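Local structure of 2,5-dihydroxypyridine 5,6-dioxygenase (Pseudomonas putida KT2440, 7CUP) at residues A144-H156 with D164-T176. The protein catalyses the iron-dependent dioxygenolytic cleavage of the 2,5-dihydroxypyridine ring between carbons 5 and 6, yielding N-formylmaleamate in aerobic nicotinate degradation. Residues are numbered along the deposited sequence; the frame is centred on the assembly and turned at random.
Sequences AAETLLKQARSLH and DFHAPLGQYPAVT
L155 and A167 form a hydrogen-bonded pair of the antiparallel hairpin of strands 154-158 and 164-168: L155 N donates to A167 O (2.9 Å) and A167 N to L155 O (2.8 Å). Beyond the pair, L169 N reaches R153 O, from above its carbonyl plane. A polar row lies on the face bearing S154, H156 and H166. With CG anti to the backbone N (chi1 -154°), the H156 ring is carried over F165 O, which faces its centre, and toward two partners. Its ND1 and H166 ND1 share a nearly straight hydrogen bond of undecided direction, doubtfully short at 2.5 Å, the rings meeting rim to rim. Its NE2 donates to D164 OD2 (3.0 Å), from above the carboxylate plane. An alanine at H156 would probably leave the D164 carboxylate and H166 ND1 without these mates. L169 CD1 packs against L155 CB (3.9 Å) and lies more loosely by L149 CD1. Helix 136-151 packs on the chain entering strand 175-177, part of another antiparallel sheet: A174 CB touches L149 CD2 (3.8 Å) and K150 CG (3.7 Å), and T176 CG2 lies across E146. A water joins E146 OE1 to T176 OG1, which R186 also binds. The nearly straight, in-plane NE2-H bond to D164 helps fix the H156 ring's rotation, and the carboxylate would probably stabilise positive charge there.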
loop_
_atom_site.group_PDB
_atom_site.type_symbol
_atom_site.label_atom_id
_atom_site.label_comp_id
_atom_site.label_asym_id
_atom_site.label_seq_id
_atom_site.Cartn_x
_atom_site.Cartn_y
_atom_site.Cartn_z
ATOM N N ALA A 144 19.267 35.284 23.531
ATOM C CA ALA A 144 20.450 36.103 23.901
ATOM C C ALA A 144 20.966 36.855 22.661
ATOM O O ALA A 144 21.249 38.080 22.744
ATOM C CB ALA A 144 21.514 35.242 24.526
ATOM N N ALA A 145 21.046 36.194 21.508
ATOM C CA ALA A 145 21.461 36.852 20.246
ATOM C C ALA A 145 20.413 37.890 19.865
ATOM O O ALA A 145 20.794 38.978 19.385
ATOM C CB ALA A 145 21.652 35.855 19.129
ATOM N N GLU A 146 19.144 37.553 20.058
ATOM C CA GLU A 146 18.013 38.421 19.662
ATOM C C GLU A 146 18.093 39.747 20.429
ATOM O O GLU A 146 17.793 40.775 19.804
ATOM C CB GLU A 146 16.669 37.735 19.901
ATOM C CG GLU A 146 15.462 38.578 19.466
ATOM C CD GLU A 146 14.115 38.065 19.958
ATOM O OE1 GLU A 146 14.108 37.321 20.958
ATOM O OE2 GLU A 146 13.076 38.397 19.339
ATOM N N THR A 147 18.454 39.738 21.715
ATOM C CA THR A 147 18.444 40.963 22.575
ATOM C C THR A 147 19.450 41.984 21.993
ATOM O O THR A 147 19.097 43.187 21.935
ATOM C CB THR A 147 18.636 40.645 24.070
ATOM O OG1 THR A 147 19.935 40.101 24.287
ATOM C CG2 THR A 147 17.619 39.684 24.646
ATOM N N LEU A 148 20.613 41.524 21.512
ATOM C CA LEU A 148 21.605 42.342 20.760
ATOM C C LEU A 148 21.012 42.803 19.432
ATOM O O LEU A 148 21.028 44.006 19.153
ATOM C CB LEU A 148 22.880 41.528 20.511
ATOM C CG LEU A 148 23.994 41.703 21.535
ATOM C CD1 LEU A 148 25.163 40.789 21.219
ATOM C CD2 LEU A 148 24.477 43.151 21.581
ATOM N N LEU A 149 20.528 41.873 18.615
ATOM C CA LEU A 149 20.042 42.207 17.262
ATOM C C LEU A 149 18.968 43.304 17.338
ATOM O O LEU A 149 18.984 44.160 16.460
ATOM C CB LEU A 149 19.500 40.949 16.576
ATOM C CG LEU A 149 18.897 41.209 15.196
ATOM C CD1 LEU A 149 19.877 41.965 14.305
ATOM C CD2 LEU A 149 18.462 39.904 14.535
ATOM N N LYS A 150 18.050 43.265 18.308
ATOM C CA LYS A 150 16.817 44.113 18.303
ATOM C C LYS A 150 17.193 45.597 18.399
ATOM O O LYS A 150 16.556 46.415 17.689
ATOM C CB LYS A 150 15.858 43.729 19.433
ATOM C CG LYS A 150 14.931 42.576 19.088
ATOM C CD LYS A 150 14.220 42.000 20.288
ATOM C CE LYS A 150 12.867 42.638 20.505
ATOM N NZ LYS A 150 12.337 42.325 21.849
ATOM N N GLN A 151 18.203 45.919 19.208
ATOM C CA GLN A 151 18.658 47.318 19.441
ATOM C C GLN A 151 19.688 47.777 18.376
ATOM O O GLN A 151 19.820 49.008 18.212
ATOM C CB GLN A 151 19.106 47.487 20.898
ATOM C CG GLN A 151 20.158 46.502 21.397
ATOM C CD GLN A 151 21.546 46.794 20.877
ATOM O OE1 GLN A 151 21.727 47.290 19.764
ATOM N NE2 GLN A 151 22.544 46.477 21.689
ATOM N N ALA A 152 20.372 46.878 17.646
ATOM C CA ALA A 152 21.408 47.239 16.638
ATOM C C ALA A 152 20.806 48.242 15.658
ATOM O O ALA A 152 19.598 48.154 15.404
ATOM C CB ALA A 152 21.934 46.027 15.896
ATOM N N ARG A 153 21.619 49.160 15.135
ATOM C CA ARG A 153 21.156 50.258 14.240
ATOM C C ARG A 153 21.597 49.973 12.801
ATOM O O ARG A 153 20.936 50.491 11.861
ATOM C CB ARG A 153 21.673 51.605 14.759
ATOM C CG ARG A 153 20.862 52.175 15.914
ATOM C CD ARG A 153 19.463 52.591 15.472
ATOM N NE ARG A 153 19.274 54.031 15.260
ATOM C CZ ARG A 153 19.417 54.696 14.102
ATOM N NH1 ARG A 153 19.794 54.077 12.993
ATOM N NH2 ARG A 153 19.190 56.001 14.065
ATOM N N SER A 154 22.676 49.195 12.652
ATOM C CA SER A 154 23.212 48.682 11.365
ATOM C C SER A 154 23.751 47.253 11.554
ATOM O O SER A 154 24.237 46.921 12.675
ATOM C CB SER A 154 24.295 49.578 10.844
ATOM O OG SER A 154 25.510 49.343 11.547
ATOM N N LEU A 155 23.709 46.450 10.485
ATOM C CA LEU A 155 24.477 45.181 10.395
ATOM C C LEU A 155 25.549 45.344 9.313
ATOM O O LEU A 155 25.237 45.946 8.262
ATOM C CB LEU A 155 23.518 44.017 10.105
ATOM C CG LEU A 155 24.170 42.644 9.907
ATOM C CD1 LEU A 155 23.205 41.529 10.282
ATOM C CD2 LEU A 155 24.647 42.464 8.474
ATOM N N HIS A 156 26.763 44.829 9.552
ATOM C CA HIS A 156 27.865 44.906 8.552
ATOM C C HIS A 156 28.549 43.547 8.363
ATOM O O HIS A 156 28.912 42.883 9.373
ATOM C CB HIS A 156 28.880 46.030 8.889
ATOM C CG HIS A 156 29.593 46.532 7.670
ATOM N ND1 HIS A 156 29.184 47.674 6.980
ATOM C CD2 HIS A 156 30.621 46.010 6.958
ATOM C CE1 HIS A 156 29.952 47.850 5.917
ATOM N NE2 HIS A 156 30.847 46.839 5.880
ATOM N N ASP A 164 31.883 43.029 1.659
ATOM C CA ASP A 164 31.885 44.333 2.376
ATOM C C ASP A 164 30.493 44.943 2.197
ATOM O O ASP A 164 30.228 45.574 1.178
ATOM C CB ASP A 164 33.035 45.217 1.884
ATOM C CG ASP A 164 33.267 46.439 2.762
ATOM O OD1 ASP A 164 33.613 47.487 2.197
ATOM O OD2 ASP A 164 33.103 46.333 3.997
ATOM N N PHE A 165 29.599 44.658 3.137
ATOM C CA PHE A 165 28.131 44.805 2.983
ATOM C C PHE A 165 27.593 45.574 4.198
ATOM O O PHE A 165 27.950 45.235 5.352
ATOM C CB PHE A 165 27.493 43.413 2.841
ATOM C CG PHE A 165 25.991 43.425 2.761
ATOM C CD1 PHE A 165 25.351 43.852 1.607
ATOM C CD2 PHE A 165 25.223 43.081 3.861
ATOM C CE1 PHE A 165 23.967 43.895 1.543
ATOM C CE2 PHE A 165 23.842 43.125 3.796
ATOM C CZ PHE A 165 23.217 43.542 2.643
ATOM N N HIS A 166 26.754 46.576 3.953
ATOM C CA HIS A 166 26.188 47.421 5.034
ATOM C C HIS A 166 24.674 47.444 4.906
ATOM O O HIS A 166 24.166 47.727 3.804
ATOM C CB HIS A 166 26.788 48.841 5.030
ATOM C CG HIS A 166 26.569 49.570 6.320
ATOM N ND1 HIS A 166 27.253 49.252 7.489
ATOM C CD2 HIS A 166 25.728 50.580 6.644
ATOM C CE1 HIS A 166 26.851 50.044 8.466
ATOM N NE2 HIS A 166 25.911 50.867 7.973
ATOM N N ALA A 167 23.997 47.189 6.021
ATOM C CA ALA A 167 22.521 47.160 6.119
ATOM C C ALA A 167 22.060 48.037 7.279
ATOM O O ALA A 167 22.070 47.613 8.430
ATOM C CB ALA A 167 22.054 45.734 6.303
ATOM N N PRO A 168 21.587 49.272 7.014
ATOM C CA PRO A 168 20.885 50.034 8.047
ATOM C C PRO A 168 19.652 49.250 8.548
ATOM O O PRO A 168 18.873 48.732 7.752
ATOM C CB PRO A 168 20.519 51.351 7.336
ATOM C CG PRO A 168 21.455 51.412 6.139
ATOM C CD PRO A 168 21.635 49.967 5.719
ATOM N N LEU A 169 19.493 49.172 9.865
ATOM C CA LEU A 169 18.341 48.498 10.521
ATOM C C LEU A 169 17.471 49.518 11.267
ATOM O O LEU A 169 17.930 50.670 11.423
ATOM C CB LEU A 169 18.903 47.448 11.479
ATOM C CG LEU A 169 19.773 46.387 10.815
ATOM C CD1 LEU A 169 20.408 45.483 11.854
ATOM C CD2 LEU A 169 18.979 45.586 9.804
ATOM N N GLY A 170 16.284 49.081 11.717
ATOM C CA GLY A 170 15.343 49.834 12.569
ATOM C C GLY A 170 13.923 49.746 12.049
ATOM O O GLY A 170 12.989 49.756 12.835
ATOM N N GLN A 171 13.738 49.653 10.745
ATOM C CA GLN A 171 12.389 49.600 10.155
ATOM C C GLN A 171 11.703 48.273 10.522
ATOM O O GLN A 171 10.437 48.251 10.546
ATOM C CB GLN A 171 12.497 49.838 8.651
ATOM C CG GLN A 171 11.172 50.188 7.991
ATOM C CD GLN A 171 11.366 50.718 6.591
ATOM O OE1 GLN A 171 12.495 50.845 6.104
ATOM N NE2 GLN A 171 10.258 51.038 5.938
ATOM N N TYR A 172 12.448 47.196 10.797
ATOM C CA TYR A 172 11.851 45.832 10.751
ATOM C C TYR A 172 12.213 45.016 11.979
ATOM O O TYR A 172 13.286 45.169 12.556
ATOM C CB TYR A 172 12.265 45.111 9.471
ATOM C CG TYR A 172 11.665 45.677 8.214
ATOM C CD1 TYR A 172 10.315 45.583 7.962
ATOM C CD2 TYR A 172 12.456 46.312 7.271
ATOM C CE1 TYR A 172 9.755 46.108 6.807
ATOM C CE2 TYR A 172 11.918 46.861 6.124
ATOM C CZ TYR A 172 10.567 46.735 5.879
ATOM O OH TYR A 172 10.031 47.213 4.719
ATOM N N PRO A 173 11.348 44.073 12.402
ATOM C CA PRO A 173 11.619 43.310 13.617
ATOM C C PRO A 173 12.748 42.275 13.426
ATOM O O PRO A 173 13.111 42.003 12.316
ATOM C CB PRO A 173 10.269 42.650 13.936
ATOM C CG PRO A 173 9.533 42.596 12.626
ATOM C CD PRO A 173 10.115 43.672 11.731
ATOM N N ALA A 174 13.275 41.750 14.531
ATOM C CA ALA A 174 14.125 40.546 14.632
ATOM C C ALA A 174 13.199 39.317 14.670
ATOM O O ALA A 174 12.196 39.370 15.372
ATOM C CB ALA A 174 14.948 40.636 15.888
ATOM N N VAL A 175 13.495 38.266 13.907
ATOM C CA VAL A 175 12.746 36.982 13.973
ATOM C C VAL A 175 13.733 35.897 14.376
ATOM O O VAL A 175 14.859 35.899 13.859
ATOM C CB VAL A 175 12.030 36.681 12.649
ATOM C CG1 VAL A 175 11.401 35.294 12.640
ATOM C CG2 VAL A 175 10.976 37.733 12.363
ATOM N N THR A 176 13.325 35.046 15.313
ATOM C CA THR A 176 14.093 33.860 15.766
ATOM C C THR A 176 13.417 32.559 15.307
ATOM O O THR A 176 12.179 32.526 15.185
ATOM C CB THR A 176 14.249 33.874 17.287
ATOM O OG1 THR A 176 12.966 33.674 17.883
ATOM C CG2 THR A 176 14.859 35.174 17.762
HETATM O O HOH W 1 11.791 35.353 20.105
#